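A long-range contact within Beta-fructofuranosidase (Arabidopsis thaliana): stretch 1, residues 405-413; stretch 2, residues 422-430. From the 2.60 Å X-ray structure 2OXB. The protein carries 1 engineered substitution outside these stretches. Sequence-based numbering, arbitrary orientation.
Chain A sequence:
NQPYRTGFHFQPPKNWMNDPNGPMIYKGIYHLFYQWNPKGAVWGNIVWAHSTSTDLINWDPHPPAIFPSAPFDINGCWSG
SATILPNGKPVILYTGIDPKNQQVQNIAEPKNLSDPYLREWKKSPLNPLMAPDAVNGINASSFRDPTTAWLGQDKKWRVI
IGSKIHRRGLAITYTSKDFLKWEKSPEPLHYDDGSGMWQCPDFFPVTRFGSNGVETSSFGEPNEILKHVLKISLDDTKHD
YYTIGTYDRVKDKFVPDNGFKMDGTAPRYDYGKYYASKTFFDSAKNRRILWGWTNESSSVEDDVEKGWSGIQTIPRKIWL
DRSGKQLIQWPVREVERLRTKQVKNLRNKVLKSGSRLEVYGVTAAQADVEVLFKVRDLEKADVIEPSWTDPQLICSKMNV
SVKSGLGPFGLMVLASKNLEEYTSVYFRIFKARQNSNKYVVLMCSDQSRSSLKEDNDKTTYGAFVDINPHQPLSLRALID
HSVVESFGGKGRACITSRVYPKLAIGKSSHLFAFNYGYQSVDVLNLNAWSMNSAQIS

Stretch 1, residues 405-413: GLGPFGLMV
Stretch 2 (422-430) YTSVYFRIF

The two stretches run antiparallel as neighbouring strands, their axes at 152° and 4.0 Å apart at closest approach. Phe 409 pairs with Phe 427, Leu 411 with Val 425 and Val 413 with Thr 423. Phe 409 N donates to Phe 427 O (3.1 Å) and Phe 427 N to Phe 409 O (2.9 Å); Leu 411 N lies very close to Val 425 O (2.5 Å), whereas the return bond, Val 425 N to Leu 411 O (3.0 Å), is bent and weak.

Between these pairs Gly 410 faces Tyr 426 with CA atoms only 3.4 Å apart. A CB on Gly 410 would strike Tyr 426 CA and Val 425 O, so glycine fits. Gly 407, at phi/psi 138/166, likewise has no room for one.

Pro 408, after a cis peptide, lays CB over the face of the Tyr 426 ring (chi1 55°, p; chi2 72°), 3.6 Å from CD1, a CH-pi contact suited to polarised proline hydrogens. Phe 409 (p, chi2 82°) sets a ring face against Phe 427 (m), CE1 to CB 4.2 Å.

Leu 406 (m, t) meets Ile 429 (m, m), CB to CB 3.7 Å. On the face shared with Ser 424 (p), Met 412 (m, t, chi3 -98°) brings SD 3.8 Å from CD1 of Tyr 422 (p, chi2 89°), an oblique sulfur-aromatic contact.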

ATOM      1  N   GLY A 405     -23.424   9.389  19.050  1.00 32.59           N
ATOM      2  CA  GLY A 405     -24.781   9.105  18.626  1.00 29.31           C
ATOM      3  C   GLY A 405     -24.714   7.905  17.697  1.00 26.27           C
ATOM      4  O   GLY A 405     -25.295   6.864  17.974  1.00 27.47           O
ATOM      5  N   LEU A 406     -23.992   8.048  16.593  1.00 22.95           N
ATOM      6  CA  LEU A 406     -23.848   6.960  15.649  1.00 19.76           C
ATOM      7  C   LEU A 406     -22.395   6.487  15.689  1.00 19.63           C
ATOM      8  O   LEU A 406     -21.560   6.884  14.870  1.00 21.21           O
ATOM      9  CB  LEU A 406     -24.259   7.406  14.230  1.00 16.08           C
ATOM     10  CG  LEU A 406     -25.712   7.864  13.985  1.00 13.99           C
ATOM     11  CD1 LEU A 406     -26.005   7.954  12.479  1.00 11.02           C
ATOM     12  CD2 LEU A 406     -26.683   6.881  14.643  1.00 11.11           C
ATOM     13  N   GLY A 407     -22.091   5.653  16.674  1.00 19.79           N
ATOM     14  CA  GLY A 407     -20.745   5.141  16.814  1.00 19.79           C
ATOM     15  C   GLY A 407     -20.351   5.141  18.271  1.00 21.50           C
ATOM     16  O   GLY A 407     -21.004   5.794  19.084  1.00 18.93           O
ATOM     17  N   PRO A 408     -19.256   4.448  18.622  1.00 23.41           N
ATOM     18  CA  PRO A 408     -18.416   3.681  17.688  1.00 25.27           C
ATOM     19  C   PRO A 408     -18.878   2.232  17.441  1.00 26.45           C
ATOM     20  O   PRO A 408     -19.280   1.533  18.376  1.00 26.34           O
ATOM     21  CB  PRO A 408     -17.052   3.747  18.355  1.00 26.26           C
ATOM     22  CG  PRO A 408     -17.430   3.602  19.817  1.00 25.38           C
ATOM     23  CD  PRO A 408     -18.647   4.491  19.967  1.00 24.43           C
ATOM     24  N   PHE A 409     -18.808   1.791  16.183  1.00 25.81           N
ATOM     25  CA  PHE A 409     -19.228   0.441  15.824  1.00 25.87           C
ATOM     26  C   PHE A 409     -18.505  -0.165  14.624  1.00 27.36           C
ATOM     27  O   PHE A 409     -18.559   0.358  13.517  1.00 27.46           O
ATOM     28  CB  PHE A 409     -20.748   0.400  15.591  1.00 24.21           C
ATOM     29  CG  PHE A 409     -21.225   1.104  14.328  1.00 21.69           C
ATOM     30  CD1 PHE A 409     -21.183   0.469  13.091  1.00 17.19           C
ATOM     31  CD2 PHE A 409     -21.803   2.373  14.398  1.00 19.59           C
ATOM     32  CE1 PHE A 409     -21.716   1.087  11.956  1.00 18.15           C
ATOM     33  CE2 PHE A 409     -22.336   2.987  13.263  1.00 17.34           C
ATOM     34  CZ  PHE A 409     -22.296   2.347  12.040  1.00 13.40           C
ATOM     35  N   GLY A 410     -17.832  -1.289  14.853  1.00 30.08           N
ATOM     36  CA  GLY A 410     -17.105  -1.954  13.785  1.00 31.20           C
ATOM     37  C   GLY A 410     -16.726  -3.367  14.183  1.00 30.78           C
ATOM     38  O   GLY A 410     -17.568  -4.140  14.639  1.00 32.35           O
ATOM     39  N   LEU A 411     -15.451  -3.704  14.045  1.00 29.62           N
ATOM     40  CA  LEU A 411     -14.987  -5.046  14.373  1.00 27.78           C
ATOM     41  C   LEU A 411     -13.906  -5.115  15.430  1.00 26.91           C
ATOM     42  O   LEU A 411     -13.178  -4.154  15.654  1.00 28.07           O
ATOM     43  CB  LEU A 411     -14.446  -5.731  13.116  1.00 26.07           C
ATOM     44  CG  LEU A 411     -15.423  -6.076  11.998  1.00 26.58           C
ATOM     45  CD1 LEU A 411     -14.656  -6.551  10.760  1.00 24.50           C
ATOM     46  CD2 LEU A 411     -16.379  -7.157  12.507  1.00 25.43           C
ATOM     47  N   MET A 412     -13.823  -6.267  16.083  1.00 27.30           N
ATOM     48  CA  MET A 412     -12.775  -6.531  17.064  1.00 26.55           C
ATOM     49  C   MET A 412     -12.157  -7.850  16.603  1.00 26.63           C
ATOM     50  O   MET A 412     -12.800  -8.908  16.637  1.00 24.76           O
ATOM     51  CB  MET A 412     -13.335  -6.680  18.475  1.00 26.56           C
ATOM     52  CG  MET A 412     -14.136  -5.490  18.947  1.00 27.69           C
ATOM     53  SD  MET A 412     -14.174  -5.364  20.748  1.00 29.35           S
ATOM     54  CE  MET A 412     -15.715  -6.107  21.106  1.00 27.94           C
ATOM     55  N   VAL A 413     -10.918  -7.764  16.131  1.00 26.38           N
ATOM     56  CA  VAL A 413     -10.199  -8.928  15.633  1.00 26.68           C
ATOM     57  C   VAL A 413      -9.125  -9.338  16.608  1.00 25.79           C
ATOM     58  O   VAL A 413      -8.766  -8.561  17.494  1.00 26.75           O
ATOM     59  CB  VAL A 413      -9.543  -8.648  14.272  1.00 27.68           C
ATOM     60  CG1 VAL A 413     -10.622  -8.314  13.232  1.00 28.29           C
ATOM     61  CG2 VAL A 413      -8.552  -7.497  14.407  1.00 28.73           C
ATOM     62  N   TYR A 422      -7.461  -6.535  22.459  1.00 33.78           N
ATOM     63  CA  TYR A 422      -8.229  -6.648  21.220  1.00 33.85           C
ATOM     64  C   TYR A 422      -7.929  -5.461  20.305  1.00 33.66           C
ATOM     65  O   TYR A 422      -7.372  -4.441  20.736  1.00 31.90           O
ATOM     66  CB  TYR A 422      -9.736  -6.685  21.525  1.00 33.25           C
ATOM     67  CG  TYR A 422     -10.201  -5.461  22.272  1.00 34.49           C
ATOM     68  CD1 TYR A 422     -10.635  -4.321  21.592  1.00 34.28           C
ATOM     69  CD2 TYR A 422     -10.072  -5.392  23.664  1.00 35.93           C
ATOM     70  CE1 TYR A 422     -10.912  -3.138  22.286  1.00 34.11           C
ATOM     71  CE2 TYR A 422     -10.341  -4.221  24.365  1.00 34.51           C
ATOM     72  CZ  TYR A 422     -10.755  -3.093  23.672  1.00 34.59           C
ATOM     73  OH  TYR A 422     -10.964  -1.922  24.370  1.00 32.22           O
ATOM     74  N   THR A 423      -8.292  -5.611  19.034  1.00 32.59           N
ATOM     75  CA  THR A 423      -8.096  -4.558  18.048  1.00 30.12           C
ATOM     76  C   THR A 423      -9.482  -4.154  17.606  1.00 30.01           C
ATOM     77  O   THR A 423     -10.355  -4.998  17.469  1.00 33.80           O
ATOM     78  CB  THR A 423      -7.235  -5.059  16.883  1.00 28.26           C
ATOM     79  OG1 THR A 423      -5.861  -5.085  17.303  1.00 24.66           O
ATOM     80  CG2 THR A 423      -7.384  -4.155  15.673  1.00 25.84           C
ATOM     81  N   SER A 424      -9.702  -2.865  17.399  1.00 29.63           N
ATOM     82  CA  SER A 424     -11.040  -2.426  17.054  1.00 29.38           C
ATOM     83  C   SER A 424     -11.191  -1.411  15.944  1.00 29.29           C
ATOM     84  O   SER A 424     -11.084  -0.210  16.169  1.00 30.53           O
ATOM     85  CB  SER A 424     -11.704  -1.893  18.317  1.00 31.04           C
ATOM     86  OG  SER A 424     -10.772  -1.106  19.053  1.00 32.28           O
ATOM     87  N   VAL A 425     -11.450  -1.903  14.740  1.00 27.92           N
ATOM     88  CA  VAL A 425     -11.673  -1.031  13.604  1.00 25.83           C
ATOM     89  C   VAL A 425     -13.182  -0.798  13.596  1.00 26.57           C
ATOM     90  O   VAL A 425     -13.969  -1.744  13.712  1.00 26.06           O
ATOM     91  CB  VAL A 425     -11.250  -1.711  12.307  1.00 25.01           C
ATOM     92  CG1 VAL A 425     -11.640  -0.859  11.119  1.00 23.10           C
ATOM     93  CG2 VAL A 425      -9.746  -1.960  12.333  1.00 26.49           C
ATOM     94  N   TYR A 426     -13.593   0.456  13.471  1.00 25.50           N
ATOM     95  CA  TYR A 426     -15.009   0.751  13.488  1.00 25.13           C
ATOM     96  C   TYR A 426     -15.336   2.039  12.761  1.00 25.75           C
ATOM     97  O   TYR A 426     -14.465   2.661  12.152  1.00 26.29           O
ATOM     98  CB  TYR A 426     -15.473   0.832  14.937  1.00 25.69           C
ATOM     99  CG  TYR A 426     -14.686   1.825  15.755  1.00 24.89           C
ATOM    100  CD1 TYR A 426     -14.856   3.192  15.569  1.00 26.50           C
ATOM    101  CD2 TYR A 426     -13.759   1.400  16.700  1.00 26.88           C
ATOM    102  CE1 TYR A 426     -14.127   4.116  16.304  1.00 26.18           C
ATOM    103  CE2 TYR A 426     -13.013   2.318  17.445  1.00 27.10           C
ATOM    104  CZ  TYR A 426     -13.205   3.677  17.239  1.00 25.91           C
ATOM    105  OH  TYR A 426     -12.480   4.596  17.963  1.00 24.30           O
ATOM    106  N   PHE A 427     -16.605   2.423  12.846  1.00 25.17           N
ATOM    107  CA  PHE A 427     -17.137   3.627  12.216  1.00 24.89           C
ATOM    108  C   PHE A 427     -17.777   4.561  13.235  1.00 25.60           C
ATOM    109  O   PHE A 427     -18.163   4.136  14.325  1.00 25.55           O
ATOM    110  CB  PHE A 427     -18.220   3.267  11.205  1.00 24.43           C
ATOM    111  CG  PHE A 427     -17.703   2.623   9.961  1.00 26.12           C
ATOM    112  CD1 PHE A 427     -16.893   3.341   9.083  1.00 25.73           C
ATOM    113  CD2 PHE A 427     -18.044   1.308   9.647  1.00 25.39           C
ATOM    114  CE1 PHE A 427     -16.433   2.766   7.909  1.00 22.80           C
ATOM    115  CE2 PHE A 427     -17.588   0.719   8.468  1.00 24.85           C
ATOM    116  CZ  PHE A 427     -16.780   1.452   7.599  1.00 23.63           C
ATOM    117  N   ARG A 428     -17.887   5.835  12.851  1.00 25.37           N
ATOM    118  CA  ARG A 428     -18.524   6.893  13.642  1.00 22.83           C
ATOM    119  C   ARG A 428     -19.131   7.870  12.635  1.00 23.77           C
ATOM    120  O   ARG A 428     -18.423   8.406  11.791  1.00 21.71           O
ATOM    121  CB  ARG A 428     -17.505   7.628  14.490  1.00 21.08           C
ATOM    122  CG  ARG A 428     -17.122   6.942  15.760  1.00 18.84           C
ATOM    123  CD  ARG A 428     -15.740   7.404  16.121  1.00 17.22           C
ATOM    124  NE  ARG A 428     -15.345   7.021  17.463  1.00 16.01           N
ATOM    125  CZ  ARG A 428     -15.568   7.764  18.529  1.00 14.04           C
ATOM    126  NH1 ARG A 428     -16.186   8.927  18.403  1.00 16.56           N
ATOM    127  NH2 ARG A 428     -15.156   7.350  19.713  1.00 17.04           N
ATOM    128  N   ILE A 429     -20.441   8.087  12.717  1.00 25.32           N
ATOM    129  CA  ILE A 429     -21.121   8.992  11.789  1.00 25.54           C
ATOM    130  C   ILE A 429     -21.516  10.309  12.455  1.00 26.48           C
ATOM    131  O   ILE A 429     -22.095  10.334  13.537  1.00 25.56           O
ATOM    132  CB  ILE A 429     -22.435   8.372  11.204  1.00 25.41           C
ATOM    133  CG1 ILE A 429     -22.166   7.010  10.555  1.00 25.33           C
ATOM    134  CG2 ILE A 429     -23.066   9.340  10.210  1.00 23.38           C
ATOM    135  CD1 ILE A 429     -21.222   7.033   9.380  1.00 28.13           C
ATOM    136  N   PHE A 430     -21.210  11.403  11.778  1.00 28.88           N
ATOM    137  CA  PHE A 430     -21.554  12.717  12.266  1.00 31.31           C
ATOM    138  C   PHE A 430     -22.094  13.506  11.086  1.00 32.16           C
ATOM    139  O   PHE A 430     -22.003  13.060   9.937  1.00 31.20           O
ATOM    140  CB  PHE A 430     -20.325  13.411  12.846  1.00 34.35           C
ATOM    141  CG  PHE A 430     -19.741  12.705  14.035  1.00 37.94           C
ATOM    142  CD1 PHE A 430     -20.504  12.507  15.183  1.00 39.11           C
ATOM    143  CD2 PHE A 430     -18.432  12.232  14.008  1.00 39.11           C
ATOM    144  CE1 PHE A 430     -19.977  11.849  16.284  1.00 41.35           C
ATOM    145  CE2 PHE A 430     -17.895  11.573  15.103  1.00 40.56           C
ATOM    146  CZ  PHE A 430     -18.668  11.379  16.247  1.00 41.88           C
TER